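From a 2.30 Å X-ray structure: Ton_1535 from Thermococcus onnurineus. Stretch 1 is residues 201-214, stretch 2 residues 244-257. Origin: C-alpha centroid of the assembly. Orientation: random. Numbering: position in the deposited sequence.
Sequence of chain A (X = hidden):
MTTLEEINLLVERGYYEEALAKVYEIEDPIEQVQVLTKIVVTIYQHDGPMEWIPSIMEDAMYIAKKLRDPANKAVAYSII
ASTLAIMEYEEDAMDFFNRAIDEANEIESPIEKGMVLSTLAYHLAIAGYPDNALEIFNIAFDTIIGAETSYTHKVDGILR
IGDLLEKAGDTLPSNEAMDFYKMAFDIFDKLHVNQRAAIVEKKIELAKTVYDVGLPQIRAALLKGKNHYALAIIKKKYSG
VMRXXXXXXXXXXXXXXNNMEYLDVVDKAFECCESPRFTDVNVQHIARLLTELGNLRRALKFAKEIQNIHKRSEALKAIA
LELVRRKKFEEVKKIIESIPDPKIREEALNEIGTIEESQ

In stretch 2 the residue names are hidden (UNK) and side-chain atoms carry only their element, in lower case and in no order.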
# COMPACT_ATOMS: atom_id res chain seq x y z
N GLU A 201 10.34 1.14 7.36
CA GLU A 201 9.95 2.08 8.39
C GLU A 201 9.47 3.39 7.71
O GLU A 201 8.43 3.92 8.04
CB GLU A 201 11.14 2.32 9.32
CG GLU A 201 11.00 3.46 10.32
CD GLU A 201 12.17 3.48 11.30
OE1 GLU A 201 12.96 2.50 11.30
OE2 GLU A 201 12.32 4.45 12.07
N LYS A 202 10.24 3.85 6.72
CA LYS A 202 9.87 5.03 5.95
C LYS A 202 8.55 4.82 5.17
O LYS A 202 7.72 5.72 5.14
CB LYS A 202 11.01 5.44 5.02
CG LYS A 202 10.78 6.73 4.28
CD LYS A 202 12.03 7.15 3.56
CE LYS A 202 11.74 8.21 2.52
NZ LYS A 202 12.92 8.42 1.64
N LYS A 203 8.33 3.64 4.60
CA LYS A 203 7.06 3.40 3.88
C LYS A 203 5.86 3.40 4.83
O LYS A 203 4.72 3.62 4.42
CB LYS A 203 7.11 2.09 3.07
CG LYS A 203 8.11 2.11 1.92
CD LYS A 203 8.14 0.80 1.16
CE LYS A 203 8.93 0.87 -0.14
NZ LYS A 203 9.18 -0.50 -0.74
N ILE A 204 6.12 3.15 6.11
CA ILE A 204 5.05 3.16 7.10
C ILE A 204 4.68 4.59 7.50
O ILE A 204 3.49 4.91 7.59
CB ILE A 204 5.43 2.34 8.34
CG1 ILE A 204 5.44 0.84 7.99
CG2 ILE A 204 4.46 2.62 9.48
CD1 ILE A 204 6.11 -0.05 9.04
N GLU A 205 5.68 5.46 7.69
CA GLU A 205 5.39 6.87 7.98
C GLU A 205 4.65 7.46 6.78
O GLU A 205 3.70 8.21 6.94
CB GLU A 205 6.65 7.71 8.21
CG GLU A 205 7.53 7.29 9.37
CD GLU A 205 8.77 8.19 9.49
OE1 GLU A 205 8.64 9.43 9.32
OE2 GLU A 205 9.88 7.67 9.74
N LEU A 206 5.09 7.11 5.58
CA LEU A 206 4.46 7.61 4.38
C LEU A 206 3.03 7.10 4.29
O LEU A 206 2.11 7.88 4.13
CB LEU A 206 5.28 7.22 3.15
CG LEU A 206 4.66 7.48 1.77
CD1 LEU A 206 4.10 8.88 1.64
CD2 LEU A 206 5.74 7.26 0.71
N ALA A 207 2.82 5.79 4.41
CA ALA A 207 1.46 5.28 4.35
C ALA A 207 0.57 5.93 5.43
O ALA A 207 -0.60 6.20 5.19
CB ALA A 207 1.42 3.76 4.48
N LYS A 208 1.14 6.18 6.61
CA LYS A 208 0.39 6.79 7.70
C LYS A 208 0.08 8.25 7.44
O LYS A 208 -0.98 8.73 7.81
CB LYS A 208 1.16 6.68 9.03
CG LYS A 208 0.82 5.45 9.84
CD LYS A 208 1.78 5.28 11.01
CE LYS A 208 1.64 3.90 11.64
NZ LYS A 208 2.71 3.62 12.67
N THR A 209 1.01 8.95 6.80
CA THR A 209 0.87 10.38 6.55
C THR A 209 -0.09 10.63 5.40
O THR A 209 -0.99 11.46 5.48
CB THR A 209 2.22 11.01 6.17
OG1 THR A 209 3.22 10.65 7.14
CG2 THR A 209 2.09 12.54 6.10
N VAL A 210 0.12 9.91 4.30
CA VAL A 210 -0.75 10.04 3.13
C VAL A 210 -1.65 8.80 3.10
O VAL A 210 -1.32 7.78 2.48
CB VAL A 210 0.08 10.13 1.85
CG1 VAL A 210 -0.80 10.47 0.68
CG2 VAL A 210 1.16 11.18 2.00
N TYR A 211 -2.78 8.91 3.80
CA TYR A 211 -3.61 7.77 4.15
C TYR A 211 -4.87 7.71 3.31
O TYR A 211 -5.12 6.72 2.63
CB TYR A 211 -4.00 7.86 5.63
CG TYR A 211 -4.61 6.59 6.19
CD1 TYR A 211 -3.81 5.57 6.66
CD2 TYR A 211 -6.00 6.43 6.26
CE1 TYR A 211 -4.36 4.42 7.18
CE2 TYR A 211 -6.57 5.27 6.78
CZ TYR A 211 -5.72 4.26 7.24
OH TYR A 211 -6.22 3.10 7.75
N ASP A 212 -5.67 8.78 3.37
CA ASP A 212 -6.94 8.82 2.65
C ASP A 212 -6.72 8.74 1.15
O ASP A 212 -7.43 8.01 0.45
CB ASP A 212 -7.73 10.08 3.01
CG ASP A 212 -8.12 10.14 4.50
OD1 ASP A 212 -7.22 10.29 5.35
OD2 ASP A 212 -9.33 10.04 4.80
N VAL A 213 -5.75 9.49 0.64
CA VAL A 213 -5.42 9.41 -0.77
C VAL A 213 -4.20 8.53 -1.04
O VAL A 213 -3.58 8.63 -2.09
CB VAL A 213 -5.16 10.79 -1.40
CG1 VAL A 213 -6.37 11.71 -1.26
CG2 VAL A 213 -3.93 11.42 -0.78
N GLY A 214 -3.87 7.64 -0.11
CA GLY A 214 -2.70 6.80 -0.28
C GLY A 214 -2.82 5.68 -1.30
O GLY A 214 -2.60 4.51 -0.98
N UNK A 244 -8.68 18.36 -0.82
CA UNK A 244 -8.06 19.23 0.15
C UNK A 244 -7.22 18.41 1.12
O UNK A 244 -6.03 18.70 1.31
c UNK A 244 -8.65 21.06 1.93
c UNK A 244 -7.41 21.78 1.48
c UNK A 244 -9.76 22.09 2.21
c UNK A 244 -9.12 20.05 0.89
N UNK A 245 -7.82 17.40 1.73
CA UNK A 245 -7.11 16.58 2.70
C UNK A 245 -5.89 15.96 2.03
O UNK A 245 -4.81 15.94 2.60
c UNK A 245 -9.85 16.92 4.20
c UNK A 245 -8.77 15.96 4.51
c UNK A 245 -8.01 15.46 3.29
c UNK A 245 -7.16 14.28 3.75
N UNK A 246 -6.07 15.50 0.80
CA UNK A 246 -5.00 14.78 0.12
C UNK A 246 -3.82 15.69 -0.13
O UNK A 246 -2.66 15.32 0.08
N UNK A 247 -4.11 16.90 -0.58
CA UNK A 247 -3.05 17.87 -0.81
C UNK A 247 -2.33 18.20 0.50
O UNK A 247 -1.11 18.28 0.53
c UNK A 247 -3.58 19.10 -1.55
o UNK A 247 -5.10 20.92 -3.08
o UNK A 247 -4.68 19.95 -4.99
c UNK A 247 -4.61 19.98 -3.74
c UNK A 247 -3.92 18.82 -3.02
N UNK A 248 -3.09 18.34 1.59
CA UNK A 248 -2.49 18.60 2.90
C UNK A 248 -1.62 17.46 3.40
O UNK A 248 -0.53 17.69 3.94
c UNK A 248 -4.28 20.27 3.62
c UNK A 248 -3.56 18.95 3.93
c UNK A 248 -3.26 21.37 3.56
c UNK A 248 -5.36 20.60 4.64
N UNK A 249 -2.09 16.23 3.23
CA UNK A 249 -1.32 15.06 3.62
C UNK A 249 -0.01 15.06 2.84
O UNK A 249 1.05 14.76 3.39
c UNK A 249 -3.35 13.63 4.29
o UNK A 249 -4.64 11.81 5.20
o UNK A 249 -4.15 11.71 3.05
c UNK A 249 -2.12 13.76 3.39
c UNK A 249 -4.09 12.28 4.17
N UNK A 250 -0.07 15.42 1.56
CA UNK A 250 1.13 15.44 0.75
C UNK A 250 2.08 16.53 1.23
O UNK A 250 3.28 16.31 1.35
c UNK A 250 2.03 16.11 -1.49
c UNK A 250 0.81 15.60 -0.74
c UNK A 250 0.39 14.26 -1.29
N UNK A 251 1.54 17.71 1.53
CA UNK A 251 2.36 18.80 2.04
C UNK A 251 3.06 18.33 3.32
O UNK A 251 4.23 18.62 3.54
c UNK A 251 1.52 20.03 2.31
N UNK A 252 2.34 17.58 4.14
CA UNK A 252 2.89 17.11 5.40
C UNK A 252 4.04 16.13 5.17
O UNK A 252 5.05 16.14 5.87
c UNK A 252 2.74 17.26 8.40
c UNK A 252 0.91 15.54 8.37
c UNK A 252 2.14 16.06 7.66
c UNK A 252 1.78 16.45 6.23
N UNK A 253 3.91 15.29 4.16
CA UNK A 253 4.98 14.34 3.88
C UNK A 253 6.20 15.09 3.32
O UNK A 253 7.34 14.80 3.68
c UNK A 253 4.53 13.22 2.94
c UNK A 253 6.06 10.98 4.77
n UNK A 253 7.42 11.43 1.51
c UNK A 253 6.31 11.42 3.47
c UNK A 253 5.68 12.35 2.60
c UNK A 253 7.39 10.85 2.75
c UNK A 253 6.89 10.03 5.33
c UNK A 253 8.22 9.88 3.31
c UNK A 253 7.95 9.49 4.59
c UNK A 253 6.39 12.34 1.43
N UNK A 254 5.95 16.07 2.47
CA UNK A 254 7.03 16.86 1.91
C UNK A 254 7.77 17.56 3.05
O UNK A 254 9.00 17.71 3.01
c UNK A 254 6.48 17.87 0.89
c UNK A 254 6.63 19.07 -1.95
s UNK A 254 5.10 18.35 -1.47
c UNK A 254 5.73 17.21 -0.26
N UNK A 255 7.02 17.98 4.06
CA UNK A 255 7.59 18.73 5.17
C UNK A 255 8.52 17.83 5.94
O UNK A 255 9.54 18.27 6.44
c UNK A 255 6.23 20.74 9.59
c UNK A 255 6.49 19.24 6.08
c UNK A 255 5.78 20.35 8.19
c UNK A 255 6.95 20.13 7.24
n UNK A 255 6.68 22.17 9.64
N UNK A 256 8.17 16.55 6.02
CA UNK A 256 8.91 15.60 6.83
C UNK A 256 10.17 15.05 6.14
O UNK A 256 11.10 14.60 6.81
c UNK A 256 7.97 14.50 7.29
c UNK A 256 3.99 14.08 10.28
n UNK A 256 3.56 12.93 9.79
c UNK A 256 6.92 15.08 8.23
c UNK A 256 5.88 14.09 8.69
n UNK A 256 5.08 14.65 9.78
n UNK A 256 3.33 14.66 11.28
N UNK A 257 10.20 15.10 4.81
CA UNK A 257 11.42 14.81 4.08
C UNK A 257 12.17 16.11 3.77
O UNK A 257 12.98 16.20 2.85
c UNK A 257 11.16 13.96 2.82
c UNK A 257 10.42 12.70 3.21
c UNK A 257 10.34 14.74 1.79

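Position 244 carries four side-chain carbons forked at the second, the pattern of leucine; Leu244 lies out of reach of stretch 1. Position 245 also has four carbons, but the fork is at the first and one arm is two carbons long, so it is Ile245. Its CA-to-CB bond points toward stretch 1 while its end leads away, leaving CG2 4.3 Å from Asp212 CB.

At position 246 there are no side-chain atoms, which makes it Gly246. Its CA lies 3.6 Å from Val213 CG2, and an ideal CB here would come within 2.6 Å of Val213 CG1, a clash; the bare backbone leaves that space to the valine.

Position 247 has three carbons, the third bearing two oxygens: Glu247, directed away from stretch 1. Position 248, with four carbons forked at the second, is Leu248 and makes no contact.

Position 249 repeats the pattern of three carbons and two terminal oxygens, but points toward stretch 1, where one oxygen approaches the backbone just beyond the first helix. It is Glu249. Tyr211 N donates to Glu249 OE1 at 3.2 Å with an angle of 136°, and Asp212 N donates weakly to the same OE1 at 3.3 Å and 126°. The other oxygen, Glu249 OE2, is 3.0 Å from Asp212 OD1; both are acceptors, so this is a close approach of like charges and not a hydrogen bond.

One carbon carrying two others identifies position 250 as Val250. Although its CB points away, CG2 lies 4.4 Å from Val210 CG1. The lone carbon of position 251 gives Ala251, turned away. Position 252 has four carbons forked at the second, hence Leu252, with CG 3.9 Å from Thr209 CG2.

Position 253 shows one carbon followed by fused five- and six-membered rings holding eight carbons and one nitrogen, which only tryptophan supplies. Leu206 CB sits 3.8 Å from the centroid of the six-membered ring of Trp253, 12° off the normal, a CH-pi contact over the face. Thr209 OG1 lies at the ring edge, 3.7 Å from Trp253 CE3.

Two carbons, a sulfur and a terminal carbon, unbranched, make position 254 Met254; four carbons in a row ending in nitrogen make 255 Lys255. Neither reaches stretch 1. Position 256 has three carbons, a nitrogen and a carbon bearing two more nitrogens: Arg256, whose NH1 approaches Thr209 OG1 at 3.5 Å, near the guanidinium plane. Position 257, one carbon carrying two, is Val257, the first residue to leave helical phi/psi.

The helices run nearly antiparallel, at 150°, with axes 9.8 Å apart at closest approach. Packing is reciprocal: Trp253 fits among Lys202, Glu205, Leu206 and Thr209, while Thr209 fits among Glu249, Leu252, Trp253 and Arg256. Thr209 OG1 donates a very short 2.5 Å hydrogen bond to Glu205 O within its own helix. Beyond that helix, Glu249 holds the backbone and Gly246 admits Val213. Together the stretches bury 650 Å².

Stretch 2 244-257: LIGELEVALWMKRV
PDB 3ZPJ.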